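Long-range contacts in bacillaene synthase dehydratase PksH (Bacillus subtilis, PDB 3HP0), which dehydrates the carrier-tethered (S)-3-hydroxy-3-methylglutaryl group to a 3-methylglutaconyl moiety during synthesis of the antibiotic polyketide bacillaene: residues A[16-22]-A[52-58]; A[119-125]-A[150-154]; A[127-133]-A[170-175]. All coordinates share one frame; numbering follows the deposited sequence.

Contact 1 of 3, residues A[16-22]-A[52-58]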
loop_
_atom_site.group_PDB
_atom_site.type_symbol
_atom_site.label_atom_id
_atom_site.label_comp_id
_atom_site.label_asym_id
_atom_site.label_seq_id
_atom_site.Cartn_x
_atom_site.Cartn_y
_atom_site.Cartn_z
ATOM N N SER A 16 11.568 -17.272 11.108
ATOM C CA SER A 16 12.193 -16.114 10.534
ATOM C C SER A 16 11.218 -15.214 9.762
ATOM O O SER A 16 11.634 -14.388 8.953
ATOM C CB SER A 16 13.331 -16.608 9.653
ATOM O OG SER A 16 12.924 -17.791 8.984
ATOM N N VAL A 17 9.924 -15.368 10.037
ATOM C CA VAL A 17 8.878 -14.591 9.379
ATOM C C VAL A 17 8.078 -13.701 10.333
ATOM O O VAL A 17 7.791 -14.091 11.458
ATOM C CB VAL A 17 7.869 -15.512 8.678
ATOM C CG1 VAL A 17 6.758 -14.675 8.050
ATOM C CG2 VAL A 17 8.560 -16.362 7.650
ATOM N N CYS A 18 7.694 -12.518 9.869
ATOM C CA CYS A 18 6.909 -11.624 10.696
ATOM C C CYS A 18 5.585 -11.289 10.016
ATOM O O CYS A 18 5.566 -10.830 8.873
ATOM C CB CYS A 18 7.658 -10.329 10.982
ATOM S SG CYS A 18 6.601 -9.147 11.832
ATOM N N TYR A 19 4.481 -11.524 10.719
ATOM C CA TYR A 19 3.158 -11.254 10.179
ATOM C C TYR A 19 2.571 -9.988 10.777
ATOM O O TYR A 19 2.408 -9.870 11.995
ATOM C CB TYR A 19 2.206 -12.425 10.455
ATOM C CG TYR A 19 2.580 -13.720 9.759
ATOM C CD1 TYR A 19 2.052 -14.049 8.510
ATOM C CD2 TYR A 19 3.477 -14.601 10.345
ATOM C CE1 TYR A 19 2.419 -15.230 7.866
ATOM C CE2 TYR A 19 3.849 -15.777 9.719
ATOM C CZ TYR A 19 3.325 -16.092 8.483
ATOM O OH TYR A 19 3.722 -17.268 7.878
ATOM N N ILE A 20 2.276 -9.037 9.903
ATOM C CA ILE A 20 1.674 -7.781 10.302
ATOM C C ILE A 20 0.260 -7.864 9.765
ATOM O O ILE A 20 0.066 -7.963 8.555
ATOM C CB ILE A 20 2.368 -6.578 9.652
ATOM C CG1 ILE A 20 3.761 -6.391 10.241
ATOM C CG2 ILE A 20 1.516 -5.338 9.851
ATOM C CD1 ILE A 20 4.553 -5.286 9.577
ATOM N N THR A 21 -0.717 -7.847 10.667
ATOM C CA THR A 21 -2.116 -7.929 10.284
ATOM C C THR A 21 -2.819 -6.652 10.673
ATOM O O THR A 21 -2.844 -6.273 11.843
ATOM C CB THR A 21 -2.816 -9.112 10.969
ATOM O OG1 THR A 21 -2.203 -10.343 10.571
ATOM C CG2 THR A 21 -4.274 -9.158 10.581
ATOM N N PHE A 22 -3.385 -5.983 9.678
ATOM C CA PHE A 22 -4.081 -4.729 9.918
ATOM C C PHE A 22 -5.434 -5.005 10.564
ATOM O O PHE A 22 -6.323 -5.606 9.961
ATOM C CB PHE A 22 -4.264 -3.980 8.605
ATOM C CG PHE A 22 -2.972 -3.692 7.902
ATOM C CD1 PHE A 22 -1.979 -2.943 8.535
ATOM C CD2 PHE A 22 -2.740 -4.154 6.612
ATOM C CE1 PHE A 22 -0.785 -2.664 7.894
ATOM C CE2 PHE A 22 -1.545 -3.878 5.960
ATOM C CZ PHE A 22 -0.562 -3.127 6.604
ATOM N N THR A 52 13.694 -12.746 8.081
ATOM C CA THR A 52 14.039 -12.564 6.675
ATOM C C THR A 52 12.822 -12.273 5.813
ATOM O O THR A 52 12.964 -11.894 4.650
ATOM C CB THR A 52 14.712 -13.819 6.082
ATOM O OG1 THR A 52 13.789 -14.918 6.111
ATOM C CG2 THR A 52 15.941 -14.175 6.865
ATOM N N VAL A 53 11.629 -12.469 6.366
ATOM C CA VAL A 53 10.418 -12.213 5.595
ATOM C C VAL A 53 9.364 -11.499 6.417
ATOM O O VAL A 53 9.175 -11.809 7.583
ATOM C CB VAL A 53 9.778 -13.533 5.036
ATOM C CG1 VAL A 53 8.548 -13.204 4.183
ATOM C CG2 VAL A 53 10.786 -14.309 4.206
ATOM N N VAL A 54 8.679 -10.536 5.797
ATOM C CA VAL A 54 7.608 -9.803 6.459
ATOM C C VAL A 54 6.353 -9.956 5.605
ATOM O O VAL A 54 6.367 -9.632 4.412
ATOM C CB VAL A 54 7.920 -8.298 6.585
ATOM C CG1 VAL A 54 6.775 -7.601 7.307
ATOM C CG2 VAL A 54 9.244 -8.080 7.323
ATOM N N VAL A 55 5.278 -10.453 6.212
ATOM C CA VAL A 55 4.017 -10.644 5.503
ATOM C C VAL A 55 2.972 -9.643 5.990
ATOM O O VAL A 55 2.845 -9.393 7.187
ATOM C CB VAL A 55 3.467 -12.077 5.704
ATOM C CG1 VAL A 55 2.122 -12.217 5.018
ATOM C CG2 VAL A 55 4.457 -13.101 5.150
ATOM N N LEU A 56 2.237 -9.068 5.049
ATOM C CA LEU A 56 1.198 -8.100 5.366
ATOM C C LEU A 56 -0.149 -8.745 5.069
ATOM O O LEU A 56 -0.309 -9.389 4.038
ATOM C CB LEU A 56 1.368 -6.835 4.515
ATOM C CG LEU A 56 2.503 -5.846 4.835
ATOM C CD1 LEU A 56 3.849 -6.557 4.864
ATOM C CD2 LEU A 56 2.505 -4.731 3.793
ATOM N N GLU A 57 -1.126 -8.574 5.950
ATOM C CA GLU A 57 -2.425 -9.197 5.711
ATOM C C GLU A 57 -3.536 -8.713 6.633
ATOM O O GLU A 57 -3.466 -7.617 7.199
ATOM C CB GLU A 57 -2.290 -10.698 5.865
ATOM C CG GLU A 57 -1.799 -11.084 7.241
ATOM C CD GLU A 57 -1.760 -12.572 7.444
ATOM O OE1 GLU A 57 -1.865 -13.003 8.612
ATOM O OE2 GLU A 57 -1.616 -13.313 6.445
ATOM N N GLY A 58 -4.554 -9.564 6.774
ATOM C CA GLY A 58 -5.700 -9.282 7.624
ATOM C C GLY A 58 -6.870 -8.715 6.840
ATOM O O GLY A 58 -7.571 -7.815 7.315
#
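Cys-18 and Ile-20 carry the polar core, each using its N-H and its C=O on strand 53-57. Cys-18 N donates to Val-53 O at 2.8 Å, and Cys-18 O receives Val-55 N at 2.7 Å. Ile-20 N donates to Val-55 O at 2.8 Å, and Ile-20 O takes Glu-57 N. At the start Ser-16 O is gripped twice, by Thr-52 N and Val-53 N; at the far end Phe-22 N reaches Glu-57 O. Side chains alternate between the two faces of the sheet. Val-17, Tyr-19 and Thr-21 share one face with Val-53, Val-55 and Glu-57; there the Tyr-19 ring runs alongside Val-55, CD1 lying 3.7 Å from its CB, while Arg-12 makes a cation-pi contact with the same ring. On the other face, packed by helix 34-48, the CD1 tip of Ile-20 comes across Val-54 CG1 at 3.9 Å, and Val-42 of the helix touches both Cys-18 and Ile-20. The pairing ends at Glu-57; Gly-58, just beyond and less well ordered, lies beside Thr-21 CG2. Parallel strands 17-22 and 53-57, joined through helix 34-48, form a beta-alpha-beta unit of the crotonase fold.

Contact 2 of 3, residues A[119-125]-A[150-154]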
loop_
_atom_site.group_PDB
_atom_site.type_symbol
_atom_site.label_atom_id
_atom_site.label_comp_id
_atom_site.label_asym_id
_atom_site.label_seq_id
_atom_site.Cartn_x
_atom_site.Cartn_y
_atom_site.Cartn_z
ATOM N N VAL A 119 0.453 -3.016 -1.545
ATOM C CA VAL A 119 0.639 -4.146 -2.449
ATOM C C VAL A 119 1.713 -3.911 -3.510
ATOM O O VAL A 119 2.487 -4.816 -3.837
ATOM C CB VAL A 119 -0.690 -4.518 -3.148
ATOM C CG1 VAL A 119 -0.452 -5.600 -4.173
ATOM C CG2 VAL A 119 -1.721 -4.990 -2.108
ATOM N N SER A 120 1.758 -2.694 -4.038
ATOM C CA SER A 120 2.717 -2.335 -5.066
ATOM C C SER A 120 4.132 -2.290 -4.520
ATOM O O SER A 120 5.073 -2.706 -5.198
ATOM C CB SER A 120 2.387 -0.958 -5.647
ATOM O OG SER A 120 1.057 -0.893 -6.125
ATOM N N ALA A 121 4.266 -1.769 -3.300
ATOM C CA ALA A 121 5.559 -1.614 -2.651
ATOM C C ALA A 121 6.225 -2.905 -2.187
ATOM O O ALA A 121 7.459 -3.008 -2.223
ATOM C CB ALA A 121 5.421 -0.666 -1.469
ATOM N N THR A 122 5.427 -3.882 -1.747
ATOM C CA THR A 122 5.991 -5.128 -1.271
ATOM C C THR A 122 6.792 -5.786 -2.380
ATOM O O THR A 122 6.497 -5.600 -3.561
ATOM C CB THR A 122 4.889 -6.100 -0.731
ATOM O OG1 THR A 122 3.956 -6.454 -1.768
ATOM C CG2 THR A 122 4.134 -5.433 0.429
ATOM N N ASP A 123 7.830 -6.523 -1.997
ATOM C CA ASP A 123 8.685 -7.218 -2.957
ATOM C C ASP A 123 7.890 -8.259 -3.737
ATOM O O ASP A 123 8.187 -8.528 -4.900
ATOM C CB ASP A 123 9.819 -7.948 -2.241
ATOM C CG ASP A 123 10.801 -7.006 -1.579
ATOM O OD1 ASP A 123 11.405 -6.174 -2.294
ATOM O OD2 ASP A 123 10.976 -7.109 -0.347
ATOM N N ILE A 124 6.894 -8.844 -3.066
ATOM C CA ILE A 124 6.045 -9.879 -3.639
ATOM C C ILE A 124 4.600 -9.727 -3.190
ATOM O O ILE A 124 4.314 -9.601 -1.993
ATOM C CB ILE A 124 6.525 -11.276 -3.215
ATOM C CG1 ILE A 124 7.948 -11.496 -3.729
ATOM C CG2 ILE A 124 5.543 -12.350 -3.719
ATOM C CD1 ILE A 124 8.510 -12.845 -3.395
ATOM N N ALA A 125 3.687 -9.760 -4.152
ATOM C CA ALA A 125 2.272 -9.616 -3.849
ATOM C C ALA A 125 1.484 -10.817 -4.366
ATOM O O ALA A 125 1.502 -11.108 -5.559
ATOM C CB ALA A 125 1.733 -8.325 -4.465
ATOM N N PHE A 150 5.037 3.710 -7.066
ATOM C CA PHE A 150 5.170 2.292 -6.725
ATOM C C PHE A 150 4.379 1.437 -7.737
ATOM O O PHE A 150 4.871 0.413 -8.219
ATOM C CB PHE A 150 4.649 2.053 -5.302
ATOM C CG PHE A 150 5.452 2.754 -4.233
ATOM C CD1 PHE A 150 6.630 2.187 -3.741
ATOM C CD2 PHE A 150 5.055 4.004 -3.750
ATOM C CE1 PHE A 150 7.395 2.847 -2.792
ATOM C CE2 PHE A 150 5.820 4.678 -2.791
ATOM C CZ PHE A 150 6.989 4.097 -2.314
ATOM N N LEU A 151 3.165 1.877 -8.065
ATOM C CA LEU A 151 2.326 1.160 -9.017
ATOM C C LEU A 151 3.020 1.121 -10.371
ATOM O O LEU A 151 3.145 0.058 -10.999
ATOM C CB LEU A 151 0.945 1.833 -9.160
ATOM C CG LEU A 151 -0.032 1.093 -10.104
ATOM C CD1 LEU A 151 -0.237 -0.346 -9.617
ATOM C CD2 LEU A 151 -1.378 1.807 -10.169
ATOM N N ILE A 152 3.484 2.285 -10.806
ATOM C CA ILE A 152 4.164 2.418 -12.082
ATOM C C ILE A 152 5.395 1.530 -12.174
ATOM O O ILE A 152 5.662 0.941 -13.219
ATOM C CB ILE A 152 4.556 3.895 -12.334
ATOM C CG1 ILE A 152 3.280 4.695 -12.617
ATOM C CG2 ILE A 152 5.615 3.992 -13.462
ATOM C CD1 ILE A 152 3.515 6.162 -12.901
ATOM N N ARG A 153 6.149 1.427 -11.084
ATOM C CA ARG A 153 7.331 0.576 -11.115
ATOM C C ARG A 153 6.926 -0.879 -11.421
ATOM O O ARG A 153 7.681 -1.626 -12.038
ATOM C CB ARG A 153 8.095 0.632 -9.782
ATOM C CG ARG A 153 9.216 -0.419 -9.722
ATOM C CD ARG A 153 9.778 -0.671 -8.321
ATOM N NE ARG A 153 10.470 -1.963 -8.287
ATOM C CZ ARG A 153 9.854 -3.149 -8.261
ATOM N NH1 ARG A 153 8.524 -3.216 -8.248
ATOM N NH2 ARG A 153 10.565 -4.270 -8.287
ATOM N N ARG A 154 5.731 -1.269 -10.992
ATOM C CA ARG A 154 5.253 -2.633 -11.219
ATOM C C ARG A 154 4.584 -2.905 -12.561
ATOM O O ARG A 154 4.863 -3.920 -13.194
ATOM C CB ARG A 154 4.270 -3.051 -10.115
ATOM C CG ARG A 154 4.891 -3.836 -8.984
ATOM C CD ARG A 154 3.869 -4.163 -7.913
ATOM N NE ARG A 154 4.462 -4.980 -6.866
ATOM C CZ ARG A 154 4.535 -6.310 -6.894
ATOM N NH1 ARG A 154 4.031 -6.987 -7.923
ATOM N NH2 ARG A 154 5.155 -6.961 -5.911
HETATM O O HOH W 1 6.789 -1.311 -6.820
#
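Arg-154 reaches Ser-120 and Thr-122 through a side chain extended from CG to NE (chi2 178°, chi3 177°), which carries its guanidinium past the C-terminal end of helix 115-121. Ser-120 turns its OG beside its own backbone N (chi1 -55°), where the hydroxyl bonds to Leu-116 O and lies against Leu-151. The guanidinium meets two carbonyls in its own plane at its edge. Arg-154 NE donates to Ser-120 O at 2.9 Å in a bent bond, and Arg-154 NH2 gives Thr-122 O a nearly straight one at 3.0 Å, although this donor stands above the carbonyl plane. Ala-125 CB lies over one face of the group. Both bonds together fix the rotation of the guanidinium, while NH1 makes a salt bridge to Asp-182 and a hydrogen bond to Gly-179 O. A water donates to Ser-120 O and Phe-150 O and accepts from Arg-153 NH1, so Ser-120 O serves a side-chain donor and a water at once. Beside these polar bonds the side chains pack closely: Ser-120 CB lies 3.8 Å from Phe-150 CB, and Phe-150 CD1 touches Ala-121 CB at the same distance. The Phe-150 ring also meets Tyr-90. Ser-120 O belongs to the last turn of helix 115-121, whose partial negative charge probably adds to the attraction for the cationic guanidinium. The arrangement joins helix 148-155 to the C-terminal end of helix 115-121 and the turn into strand 124-127 in the crotonase fold, with the Leu-151 side chain about 9 Å from that of the active-site Glu-137.

Contact 3 of 3, residues A[127-133]-A[170-175]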
loop_
_atom_site.group_PDB
_atom_site.type_symbol
_atom_site.label_atom_id
_atom_site.label_comp_id
_atom_site.label_asym_id
_atom_site.label_seq_id
_atom_site.Cartn_x
_atom_site.Cartn_y
_atom_site.Cartn_z
ATOM N N ALA A 127 -2.362 -13.144 -4.193
ATOM C CA ALA A 127 -3.779 -12.968 -3.917
ATOM C C ALA A 127 -4.595 -14.202 -4.274
ATOM O O ALA A 127 -4.048 -15.212 -4.724
ATOM C CB ALA A 127 -4.296 -11.751 -4.691
ATOM N N ASP A 128 -5.906 -14.112 -4.045
ATOM C CA ASP A 128 -6.833 -15.184 -4.389
ATOM C C ASP A 128 -7.811 -14.630 -5.425
ATOM O O ASP A 128 -7.711 -13.465 -5.805
ATOM C CB ASP A 128 -7.589 -15.697 -3.157
ATOM C CG ASP A 128 -8.458 -14.637 -2.508
ATOM O OD1 ASP A 128 -9.031 -13.798 -3.234
ATOM O OD2 ASP A 128 -8.584 -14.659 -1.266
ATOM N N GLN A 129 -8.742 -15.466 -5.872
ATOM C CA GLN A 129 -9.747 -15.103 -6.879
ATOM C C GLN A 129 -10.540 -13.842 -6.537
ATOM O O GLN A 129 -11.042 -13.142 -7.414
ATOM C CB GLN A 129 -10.759 -16.240 -7.037
ATOM C CG GLN A 129 -10.189 -17.625 -6.933
ATOM C CD GLN A 129 -9.578 -18.094 -8.228
ATOM O OE1 GLN A 129 -10.218 -18.034 -9.280
ATOM N NE2 GLN A 129 -8.341 -18.576 -8.164
ATOM N N THR A 130 -10.670 -13.580 -5.249
ATOM C CA THR A 130 -11.432 -12.448 -4.756
ATOM C C THR A 130 -10.867 -11.035 -4.956
ATOM O O THR A 130 -11.633 -10.080 -5.097
ATOM C CB THR A 130 -11.711 -12.651 -3.272
ATOM O OG1 THR A 130 -12.621 -13.748 -3.122
ATOM C CG2 THR A 130 -12.294 -11.398 -2.650
ATOM N N ALA A 131 -9.540 -10.903 -4.970
ATOM C CA ALA A 131 -8.897 -9.598 -5.109
ATOM C C ALA A 131 -9.283 -8.771 -6.338
ATOM O O ALA A 131 -9.341 -9.272 -7.458
ATOM C CB ALA A 131 -7.375 -9.767 -5.065
ATOM N N SER A 132 -9.559 -7.497 -6.107
ATOM C CA SER A 132 -9.869 -6.569 -7.181
ATOM C C SER A 132 -9.175 -5.269 -6.774
ATOM O O SER A 132 -9.057 -4.962 -5.589
ATOM C CB SER A 132 -11.379 -6.362 -7.330
ATOM O OG SER A 132 -11.905 -5.630 -6.237
ATOM N N PHE A 133 -8.724 -4.503 -7.758
ATOM C CA PHE A 133 -7.987 -3.272 -7.489
ATOM C C PHE A 133 -8.588 -2.070 -8.205
ATOM O O PHE A 133 -8.965 -2.174 -9.368
ATOM C CB PHE A 133 -6.528 -3.485 -7.933
ATOM C CG PHE A 133 -5.916 -4.748 -7.395
ATOM C CD1 PHE A 133 -5.236 -4.747 -6.180
ATOM C CD2 PHE A 133 -6.083 -5.955 -8.067
ATOM C CE1 PHE A 133 -4.733 -5.932 -5.633
ATOM C CE2 PHE A 133 -5.589 -7.147 -7.538
ATOM C CZ PHE A 133 -4.910 -7.138 -6.314
ATOM N N ILE A 170 -9.941 -3.407 -11.534
ATOM C CA ILE A 170 -9.454 -4.409 -12.459
ATOM C C ILE A 170 -9.524 -5.761 -11.763
ATOM O O ILE A 170 -9.509 -5.833 -10.533
ATOM C CB ILE A 170 -8.003 -4.128 -12.898
ATOM C CG1 ILE A 170 -7.041 -4.414 -11.749
ATOM C CG2 ILE A 170 -7.861 -2.666 -13.328
ATOM C CD1 ILE A 170 -5.599 -4.440 -12.180
ATOM N N SER A 171 -9.606 -6.822 -12.555
ATOM C CA SER A 171 -9.700 -8.174 -12.022
ATOM C C SER A 171 -8.348 -8.698 -11.540
ATOM O O SER A 171 -7.297 -8.153 -11.885
ATOM C CB SER A 171 -10.242 -9.109 -13.097
ATOM O OG SER A 171 -9.314 -9.222 -14.164
ATOM N N VAL A 172 -8.379 -9.762 -10.747
ATOM C CA VAL A 172 -7.149 -10.355 -10.263
ATOM C C VAL A 172 -6.369 -10.905 -11.460
ATOM O O VAL A 172 -5.148 -11.053 -11.401
ATOM C CB VAL A 172 -7.431 -11.488 -9.249
ATOM C CG1 VAL A 172 -8.300 -12.555 -9.880
ATOM C CG2 VAL A 172 -6.118 -12.080 -8.759
ATOM N N GLN A 173 -7.081 -11.190 -12.551
ATOM C CA GLN A 173 -6.459 -11.704 -13.776
ATOM C C GLN A 173 -5.601 -10.630 -14.445
ATOM O O GLN A 173 -4.445 -10.884 -14.799
ATOM C CB GLN A 173 -7.517 -12.166 -14.792
ATOM C CG GLN A 173 -8.239 -13.470 -14.478
ATOM C CD GLN A 173 -9.077 -13.405 -13.216
ATOM O OE1 GLN A 173 -9.700 -12.382 -12.910
ATOM N NE2 GLN A 173 -9.114 -14.512 -12.482
ATOM N N GLU A 174 -6.175 -9.440 -14.635
ATOM C CA GLU A 174 -5.443 -8.346 -15.264
ATOM C C GLU A 174 -4.263 -7.963 -14.382
ATOM O O GLU A 174 -3.156 -7.749 -14.875
ATOM C CB GLU A 174 -6.331 -7.122 -15.457
ATOM C CG GLU A 174 -7.689 -7.419 -16.016
ATOM C CD GLU A 174 -8.493 -6.155 -16.252
ATOM O OE1 GLU A 174 -8.228 -5.473 -17.271
ATOM O OE2 GLU A 174 -9.376 -5.846 -15.414
ATOM N N ALA A 175 -4.507 -7.874 -13.078
ATOM C CA ALA A 175 -3.444 -7.533 -12.147
ATOM C C ALA A 175 -2.274 -8.484 -12.389
ATOM O O ALA A 175 -1.112 -8.068 -12.409
ATOM C CB ALA A 175 -3.940 -7.658 -10.705
#
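Phe-133 and Ile-170 bind each other through both backbone groups: Ile-170 N donates to Phe-133 O at 2.7 Å, and Phe-133 N returns a bond to Ile-170 O at 3.2 Å. Together they make a single antiparallel, hydrogen-bonded bridge. The packed part of the contact is built around it. With CG beside the backbone N (chi1 -50°), the Phe-133 ring lies against helix 172-178, its CE2 3.6 Å from Ala-175 CB. Ile-170 CG1 lies at the ring edge, near its plane, and is 4.0 Å from Phe-133 CB. Val-172 then wedges into the turn from Asp-128 to Ala-131: CB faces Ala-131 O at 3.4 Å, CG2 faces Asp-128 O, and CG1 reaches Gln-129 O. These are van der Waals contacts of a branched side chain with backbone carbonyls. The other side is looser and nearer solvent. Gln-129 is exposed there, although its CA and O border Val-172, and Gln-173 is exposed as well. Along this side Ser-171 and Glu-174 form a capping box: Ser-171 OG receives Glu-174 N at 3.2 Å, and Ser-171 N donates to the anti side of Glu-174 OE2, closing the start of the helix. Asp-128 OD1 takes weak bonds from Thr-130 N and Ala-131 N within the type I turn, and Asp-128 OD2 makes a salt bridge to Arg-108. Strand 132-134, paired in parallel with strand 110-112, thus lies against the N-terminal end of helix 172-178, with Leu-180 and Ile-181 of the following loop touching Phe-133 and Ala-175.

Overall arrangement
From the N terminus, contact 1 closes first, bringing strand 53-57 back beside strand 17-22 after the helical excursion of 34-48. It is complete before the other two open. Contact 2 then starts at the end of helix 115-121, and contact 3 opens directly after it in sequence; because 150-154 falls between 127-133 and 170-175, the two loops cross rather than nest. Contacts 1 and 2 touch where Leu-56 CD2 meets Thr-122 CG2. Contact 1 joins two neighbouring strands of the five-stranded sheet, contact 2 ties the region of its edge strand 124-127 to helix 148-155, and contact 3 ties strand 132-134 and the turn before it to the start of helix 172-178.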